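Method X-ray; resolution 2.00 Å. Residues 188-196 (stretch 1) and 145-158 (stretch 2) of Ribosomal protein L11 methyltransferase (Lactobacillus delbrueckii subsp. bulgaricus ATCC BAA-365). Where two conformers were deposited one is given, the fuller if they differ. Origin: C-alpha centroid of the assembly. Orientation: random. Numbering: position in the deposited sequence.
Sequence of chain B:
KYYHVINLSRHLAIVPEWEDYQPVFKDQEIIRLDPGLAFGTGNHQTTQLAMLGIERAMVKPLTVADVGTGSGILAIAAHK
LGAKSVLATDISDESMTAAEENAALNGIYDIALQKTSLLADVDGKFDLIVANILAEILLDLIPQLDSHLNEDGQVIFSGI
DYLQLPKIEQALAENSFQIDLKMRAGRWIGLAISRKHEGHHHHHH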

ATOM      1  N   TRP B 188     -12.147   1.543  10.015  1.00 30.14           N
ATOM      2  CA  TRP B 188     -11.501   2.725   9.429  1.00 31.35           C
ATOM      3  C   TRP B 188     -11.347   2.647   7.927  1.00 32.57           C
ATOM      4  O   TRP B 188     -11.039   1.596   7.388  1.00 29.80           O
ATOM      5  CB  TRP B 188     -10.122   2.957  10.061  1.00 34.81           C
ATOM      6  CG  TRP B 188     -10.212   3.181  11.516  1.00 33.27           C
ATOM      7  CD1 TRP B 188      -9.813   2.322  12.507  1.00 37.25           C
ATOM      8  CD2 TRP B 188     -10.782   4.317  12.167  1.00 35.56           C
ATOM      9  NE1 TRP B 188     -10.083   2.867  13.733  1.00 37.12           N
ATOM     10  CE2 TRP B 188     -10.675   4.093  13.558  1.00 44.97           C
ATOM     11  CE3 TRP B 188     -11.362   5.515  11.711  1.00 32.33           C
ATOM     12  CZ2 TRP B 188     -11.124   5.022  14.501  1.00 46.24           C
ATOM     13  CZ3 TRP B 188     -11.808   6.440  12.652  1.00 39.63           C
ATOM     14  CH2 TRP B 188     -11.688   6.185  14.030  1.00 43.35           C
ATOM     15  N   ILE B 189     -11.532   3.787   7.277  1.00 31.21           N
ATOM     16  CA  ILE B 189     -11.463   3.914   5.834  1.00 29.72           C
ATOM     17  C   ILE B 189     -10.349   4.868   5.449  1.00 30.37           C
ATOM     18  O   ILE B 189     -10.173   5.920   6.082  1.00 29.64           O
ATOM     19  CB  ILE B 189     -12.811   4.473   5.260  1.00 33.28           C
ATOM     20  CG1 ILE B 189     -14.018   3.663   5.758  1.00 35.62           C
ATOM     21  CG2 ILE B 189     -12.785   4.565   3.743  1.00 28.96           C
ATOM     22  CD1 ILE B 189     -14.246   2.362   5.070  1.00 43.67           C
ATOM     23  N   GLY B 190      -9.598   4.499   4.411  1.00 27.85           N
ATOM     24  CA  GLY B 190      -8.662   5.405   3.748  1.00 25.62           C
ATOM     25  C   GLY B 190      -9.030   5.542   2.284  1.00 32.39           C
ATOM     26  O   GLY B 190      -9.482   4.584   1.662  1.00 29.74           O
ATOM     27  N   LEU B 191      -8.843   6.732   1.726  1.00 30.79           N
ATOM     28  CA  LEU B 191      -9.173   6.980   0.317  1.00 33.85           C
ATOM     29  C   LEU B 191      -8.048   7.642  -0.454  1.00 32.89           C
ATOM     30  O   LEU B 191      -7.445   8.602   0.034  1.00 30.82           O
ATOM     31  CB  LEU B 191     -10.406   7.888   0.200  1.00 27.85           C
ATOM     32  CG  LEU B 191     -11.690   7.535   0.947  1.00 28.88           C
ATOM     33  CD1 LEU B 191     -12.653   8.723   0.851  1.00 31.93           C
ATOM     34  CD2 LEU B 191     -12.323   6.272   0.367  1.00 25.20           C
ATOM     35  N   ALA B 192      -7.789   7.134  -1.659  1.00 29.99           N
ATOM     36  CA  ALA B 192      -6.967   7.830  -2.646  1.00 27.94           C
ATOM     37  C   ALA B 192      -7.921   8.519  -3.622  1.00 30.26           C
ATOM     38  O   ALA B 192      -8.821   7.878  -4.175  1.00 30.95           O
ATOM     39  CB  ALA B 192      -6.047   6.866  -3.376  1.00 26.66           C
ATOM     40  N   ILE B 193      -7.707   9.816  -3.813  1.00 29.73           N
ATOM     41  CA  ILE B 193      -8.655  10.718  -4.453  1.00 29.44           C
ATOM     42  C   ILE B 193      -7.957  11.528  -5.554  1.00 31.23           C
ATOM     43  O   ILE B 193      -6.809  11.940  -5.401  1.00 30.17           O
ATOM     44  CB  ILE B 193      -9.292  11.674  -3.393  1.00 25.95           C
ATOM     45  CG1 ILE B 193     -10.179  10.895  -2.413  1.00 30.15           C
ATOM     46  CG2 ILE B 193     -10.108  12.811  -4.034  1.00 30.23           C
ATOM     47  CD1 ILE B 193     -10.299  11.568  -1.040  1.00 25.53           C
ATOM     48  N   SER B 194      -8.646  11.739  -6.672  1.00 35.06           N
ATOM     49  CA  SER B 194      -8.194  12.693  -7.693  1.00 33.63           C
ATOM     50  C   SER B 194      -9.395  13.450  -8.263  1.00 37.66           C
ATOM     51  O   SER B 194     -10.532  13.167  -7.883  1.00 36.59           O
ATOM     52  CB  SER B 194      -7.408  11.980  -8.802  1.00 37.34           C
ATOM     53  OG  SER B 194      -8.166  10.932  -9.389  1.00 41.34           O
ATOM     54  N   ARG B 195      -9.148  14.435  -9.130  1.00 37.98           N
ATOM     55  CA  ARG B 195     -10.234  15.157  -9.808  0.50 40.86           C
ATOM     56  C   ARG B 195     -11.001  14.221 -10.736  1.00 40.53           C
ATOM     57  O   ARG B 195     -10.397  13.353 -11.378  1.00 45.76           O
ATOM     58  CB  ARG B 195      -9.694  16.337 -10.622  0.50 37.20           C
ATOM     59  CG  ARG B 195      -8.995  17.414  -9.812  0.50 38.95           C
ATOM     60  CD  ARG B 195      -8.855  18.681 -10.638  0.50 36.65           C
ATOM     61  NE  ARG B 195      -7.813  19.566 -10.129  0.50 34.97           N
ATOM     62  CZ  ARG B 195      -8.040  20.610  -9.336  0.50 38.14           C
ATOM     63  NH1 ARG B 195      -9.279  20.899  -8.950  0.50 37.31           N
ATOM     64  NH2 ARG B 195      -7.030  21.368  -8.929  0.50 33.66           N
ATOM     65  N   LYS B 196     -12.320  14.404 -10.805  1.00 45.94           N
ATOM     66  CA  LYS B 196     -13.158  13.588 -11.682  0.50 49.84           C
ATOM     67  C   LYS B 196     -12.655  13.623 -13.117  1.00 52.60           C
ATOM     68  O   LYS B 196     -12.473  14.693 -13.702  1.00 49.30           O
ATOM     69  CB  LYS B 196     -14.634  13.987 -11.605  0.50 50.34           C
ATOM     70  CG  LYS B 196     -15.466  13.044 -10.761  0.50 51.35           C
ATOM     71  CD  LYS B 196     -16.809  12.775 -11.414  0.50 58.73           C
ATOM     72  CE  LYS B 196     -17.463  11.527 -10.845  0.50 60.21           C
ATOM     73  NZ  LYS B 196     -18.539  11.026 -11.743  0.50 55.36           N
TER
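Stretch 2 145-158: LDSHLNEDGQVIFS

Stretch 2 enters with a short 3-10 segment at D146 and S147, passes L149 and N150 in extended form, and reverses through a type II turn from N150 to G153. D152 takes the positive phi (67°) that such a turn requires at this position. Beyond the turn the chain runs antiparallel to strand 188-195 as far as S158, the two axes 155° apart and 4.6 Å at closest approach.

I193 buries more surface against stretch 2 than any residue of its strand except R195. It faces V155 in a hydrogen-bonded pair: I193 N donates to V155 O and V155 N to I193 O, both at 2.8 Å. The beta-branched side chains of both, well suited to extended backbone, meet with I193 CB 3.9 Å from V155 CB. I193 CD1 reaches along the same sheet face to lie over the ring of F157, 3.6 Å from F157 CD2, a CH-pi contact; the flat, apolar ring offers a broad face to this methyl. F157 pairs with L191, with L191 N to F157 O at 2.8 Å and F157 N to L191 O at 3.0 Å.

R195 covers the most surface. Its long side chain extends to the segment before the turn, where R195 NH1 forms a salt bridge with D146 OD1 at a very short 2.3 Å, and R195 NH2 lies 2.7 Å from L149 O. At its backbone the strands have parted, and a water bridges R195 N and G153 O.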

ATOM      1  N   LEU B 145     -10.046  21.952  -1.178  1.00 38.77           N
ATOM      2  CA  LEU B 145      -9.061  21.141  -1.915  1.00 37.38           C
ATOM      3  C   LEU B 145      -8.738  21.685  -3.299  1.00 37.03           C
ATOM      4  O   LEU B 145      -7.568  21.818  -3.646  1.00 36.92           O
ATOM      5  CB  LEU B 145      -9.516  19.685  -2.043  1.00 37.84           C
ATOM      6  CG  LEU B 145      -9.572  18.793  -0.796  1.00 33.74           C
ATOM      7  CD1 LEU B 145     -10.237  17.476  -1.153  1.00 31.88           C
ATOM      8  CD2 LEU B 145      -8.162  18.566  -0.211  1.00 36.78           C
ATOM      9  N   ASP B 146      -9.783  21.995  -4.070  1.00 34.90           N
ATOM     10  CA  ASP B 146      -9.640  22.488  -5.451  1.00 39.64           C
ATOM     11  C   ASP B 146      -8.640  23.632  -5.639  1.00 36.20           C
ATOM     12  O   ASP B 146      -7.735  23.546  -6.483  1.00 38.55           O
ATOM     13  CB  ASP B 146     -11.007  22.900  -6.012  1.00 39.86           C
ATOM     14  CG  ASP B 146     -10.906  23.505  -7.400  1.00 50.70           C
ATOM     15  OD1 ASP B 146     -10.466  22.795  -8.329  1.00 43.69           O
ATOM     16  OD2 ASP B 146     -11.266  24.692  -7.554  1.00 58.62           O
ATOM     17  N   SER B 147      -8.793  24.693  -4.848  1.00 39.35           N
ATOM     18  CA  SER B 147      -7.907  25.872  -4.940  1.00 44.35           C
ATOM     19  C   SER B 147      -6.469  25.658  -4.426  1.00 45.33           C
ATOM     20  O   SER B 147      -5.616  26.530  -4.602  1.00 43.63           O
ATOM     21  CB  SER B 147      -8.538  27.074  -4.229  1.00 44.19           C
ATOM     22  OG  SER B 147      -8.793  26.786  -2.859  1.00 46.54           O
ATOM     23  N   HIS B 148      -6.203  24.512  -3.793  1.00 38.65           N
ATOM     24  CA  HIS B 148      -4.862  24.208  -3.286  1.00 36.17           C
ATOM     25  C   HIS B 148      -4.253  22.984  -3.956  1.00 34.85           C
ATOM     26  O   HIS B 148      -3.285  22.420  -3.461  1.00 37.77           O
ATOM     27  CB  HIS B 148      -4.886  24.005  -1.769  1.00 34.87           C
ATOM     28  CG  HIS B 148      -5.290  25.224  -1.004  1.00 33.49           C
ATOM     29  ND1 HIS B 148      -6.603  25.505  -0.688  1.00 39.72           N
ATOM     30  CD2 HIS B 148      -4.554  26.237  -0.490  1.00 38.39           C
ATOM     31  CE1 HIS B 148      -6.656  26.638  -0.008  1.00 39.20           C
ATOM     32  NE2 HIS B 148      -5.424  27.104   0.124  1.00 34.93           N
ATOM     33  N   LEU B 149      -4.815  22.582  -5.091  1.00 35.85           N
ATOM     34  CA  LEU B 149      -4.369  21.380  -5.767  1.00 36.50           C
ATOM     35  C   LEU B 149      -3.936  21.705  -7.180  1.00 38.71           C
ATOM     36  O   LEU B 149      -4.709  22.291  -7.941  1.00 42.29           O
ATOM     37  CB  LEU B 149      -5.507  20.350  -5.754  1.00 37.14           C
ATOM     38  CG  LEU B 149      -5.280  18.840  -5.770  1.00 45.17           C
ATOM     39  CD1 LEU B 149      -4.283  18.331  -4.702  1.00 33.77           C
ATOM     40  CD2 LEU B 149      -6.633  18.164  -5.624  1.00 40.39           C
ATOM     41  N   ASN B 150      -2.703  21.332  -7.528  1.00 38.66           N
ATOM     42  CA  ASN B 150      -2.203  21.430  -8.907  1.00 41.43           C
ATOM     43  C   ASN B 150      -3.064  20.597  -9.870  1.00 42.78           C
ATOM     44  O   ASN B 150      -3.895  19.787  -9.430  1.00 40.74           O
ATOM     45  CB  ASN B 150      -0.738  20.972  -8.998  1.00 38.24           C
ATOM     46  CG  ASN B 150       0.244  21.960  -8.373  1.00 38.24           C
ATOM     47  OD1 ASN B 150       0.008  23.157  -8.346  1.00 44.97           O
ATOM     48  ND2 ASN B 150       1.376  21.453  -7.908  1.00 36.29           N
ATOM     49  N   GLU B 151      -2.898  20.797 -11.177  1.00 47.51           N
ATOM     50  CA  GLU B 151      -3.545  19.884 -12.119  1.00 51.64           C
ATOM     51  C   GLU B 151      -2.842  18.535 -12.021  1.00 47.25           C
ATOM     52  O   GLU B 151      -1.620  18.473 -11.812  1.00 50.06           O
ATOM     53  CB  GLU B 151      -3.610  20.435 -13.555  1.00 57.93           C
ATOM     54  CG  GLU B 151      -2.300  20.489 -14.336  1.00 63.61           C
ATOM     55  CD  GLU B 151      -2.527  20.492 -15.848  1.00 66.34           C
ATOM     56  OE1 GLU B 151      -3.149  19.535 -16.366  1.00 69.42           O
ATOM     57  OE2 GLU B 151      -2.078  21.450 -16.514  1.00 75.41           O
ATOM     58  N   ASP B 152      -3.633  17.470 -12.116  1.00 41.31           N
ATOM     59  CA  ASP B 152      -3.205  16.093 -11.796  1.00 44.39           C
ATOM     60  C   ASP B 152      -2.912  15.880 -10.296  1.00 41.12           C
ATOM     61  O   ASP B 152      -2.312  14.879  -9.915  1.00 40.28           O
ATOM     62  CB  ASP B 152      -2.031  15.645 -12.676  1.00 43.45           C
ATOM     63  CG  ASP B 152      -2.299  15.868 -14.161  1.00 61.58           C
ATOM     64  OD1 ASP B 152      -3.460  15.676 -14.591  1.00 62.21           O
ATOM     65  OD2 ASP B 152      -1.355  16.242 -14.896  1.00 68.82           O
ATOM     66  N   GLY B 153      -3.353  16.820  -9.461  1.00 38.49           N
ATOM     67  CA  GLY B 153      -3.185  16.720  -8.015  1.00 36.93           C
ATOM     68  C   GLY B 153      -3.960  15.562  -7.425  1.00 37.29           C
ATOM     69  O   GLY B 153      -5.042  15.228  -7.895  1.00 34.97           O
ATOM     70  N   GLN B 154      -3.395  14.943  -6.390  1.00 34.68           N
ATOM     71  CA  GLN B 154      -4.010  13.805  -5.726  1.00 30.11           C
ATOM     72  C   GLN B 154      -4.219  14.106  -4.248  1.00 31.75           C
ATOM     73  O   GLN B 154      -3.596  15.013  -3.695  1.00 32.56           O
ATOM     74  CB  GLN B 154      -3.135  12.567  -5.903  1.00 30.15           C
ATOM     75  CG  GLN B 154      -3.087  12.110  -7.335  1.00 35.94           C
ATOM     76  CD  GLN B 154      -2.099  11.012  -7.557  1.00 41.38           C
ATOM     77  OE1 GLN B 154      -0.907  11.261  -7.751  1.00 45.13           O
ATOM     78  NE2 GLN B 154      -2.585   9.784  -7.552  1.00 43.83           N
ATOM     79  N   VAL B 155      -5.127  13.363  -3.628  1.00 26.80           N
ATOM     80  CA  VAL B 155      -5.523  13.607  -2.246  1.00 27.46           C
ATOM     81  C   VAL B 155      -5.580  12.245  -1.548  1.00 31.29           C
ATOM     82  O   VAL B 155      -6.074  11.266  -2.117  1.00 30.78           O
ATOM     83  CB  VAL B 155      -6.877  14.397  -2.136  1.00 28.35           C
ATOM     84  CG1 VAL B 155      -7.323  14.553  -0.708  1.00 25.93           C
ATOM     85  CG2 VAL B 155      -6.750  15.821  -2.711  1.00 30.12           C
ATOM     86  N   ILE B 156      -5.032  12.175  -0.341  1.00 28.69           N
ATOM     87  CA  ILE B 156      -5.172  10.989   0.499  1.00 28.86           C
ATOM     88  C   ILE B 156      -5.856  11.351   1.813  1.00 27.99           C
ATOM     89  O   ILE B 156      -5.351  12.192   2.563  1.00 27.46           O
ATOM     90  CB  ILE B 156      -3.810  10.351   0.809  1.00 30.55           C
ATOM     91  CG1 ILE B 156      -3.092  10.007  -0.498  1.00 29.31           C
ATOM     92  CG2 ILE B 156      -3.983   9.112   1.711  1.00 28.78           C
ATOM     93  CD1 ILE B 156      -1.623   9.912  -0.331  1.00 37.42           C
ATOM     94  N   PHE B 157      -7.011  10.734   2.065  1.00 24.72           N
ATOM     95  CA  PHE B 157      -7.729  10.878   3.328  1.00 24.93           C
ATOM     96  C   PHE B 157      -7.625   9.607   4.120  1.00 26.06           C
ATOM     97  O   PHE B 157      -7.690   8.513   3.565  1.00 26.74           O
ATOM     98  CB  PHE B 157      -9.228  11.132   3.123  1.00 24.00           C
ATOM     99  CG  PHE B 157      -9.575  12.532   2.670  1.00 31.76           C
ATOM    100  CD1 PHE B 157      -8.616  13.553   2.657  1.00 29.63           C
ATOM    101  CD2 PHE B 157     -10.888  12.833   2.301  1.00 28.88           C
ATOM    102  CE1 PHE B 157      -8.953  14.845   2.256  1.00 31.23           C
ATOM    103  CE2 PHE B 157     -11.241  14.131   1.893  1.00 30.02           C
ATOM    104  CZ  PHE B 157     -10.275  15.130   1.858  1.00 25.79           C
ATOM    105  N   SER B 158      -7.495   9.753   5.429  1.00 27.44           N
ATOM    106  CA  SER B 158      -7.646   8.633   6.339  1.00 29.66           C
ATOM    107  C   SER B 158      -8.345   9.160   7.589  1.00 26.80           C
ATOM    108  O   SER B 158      -8.598  10.375   7.694  1.00 31.28           O
ATOM    109  CB  SER B 158      -6.295   8.022   6.674  1.00 31.98           C
ATOM    110  OG  SER B 158      -6.490   6.772   7.303  1.00 35.97           O
TER
HETATM  111  O   HOH W   1      -6.285  17.448 -11.914  1.00 48.27           O
HETATM  112  O   HOH W   2      -6.605  15.056 -10.102  1.00 40.71           O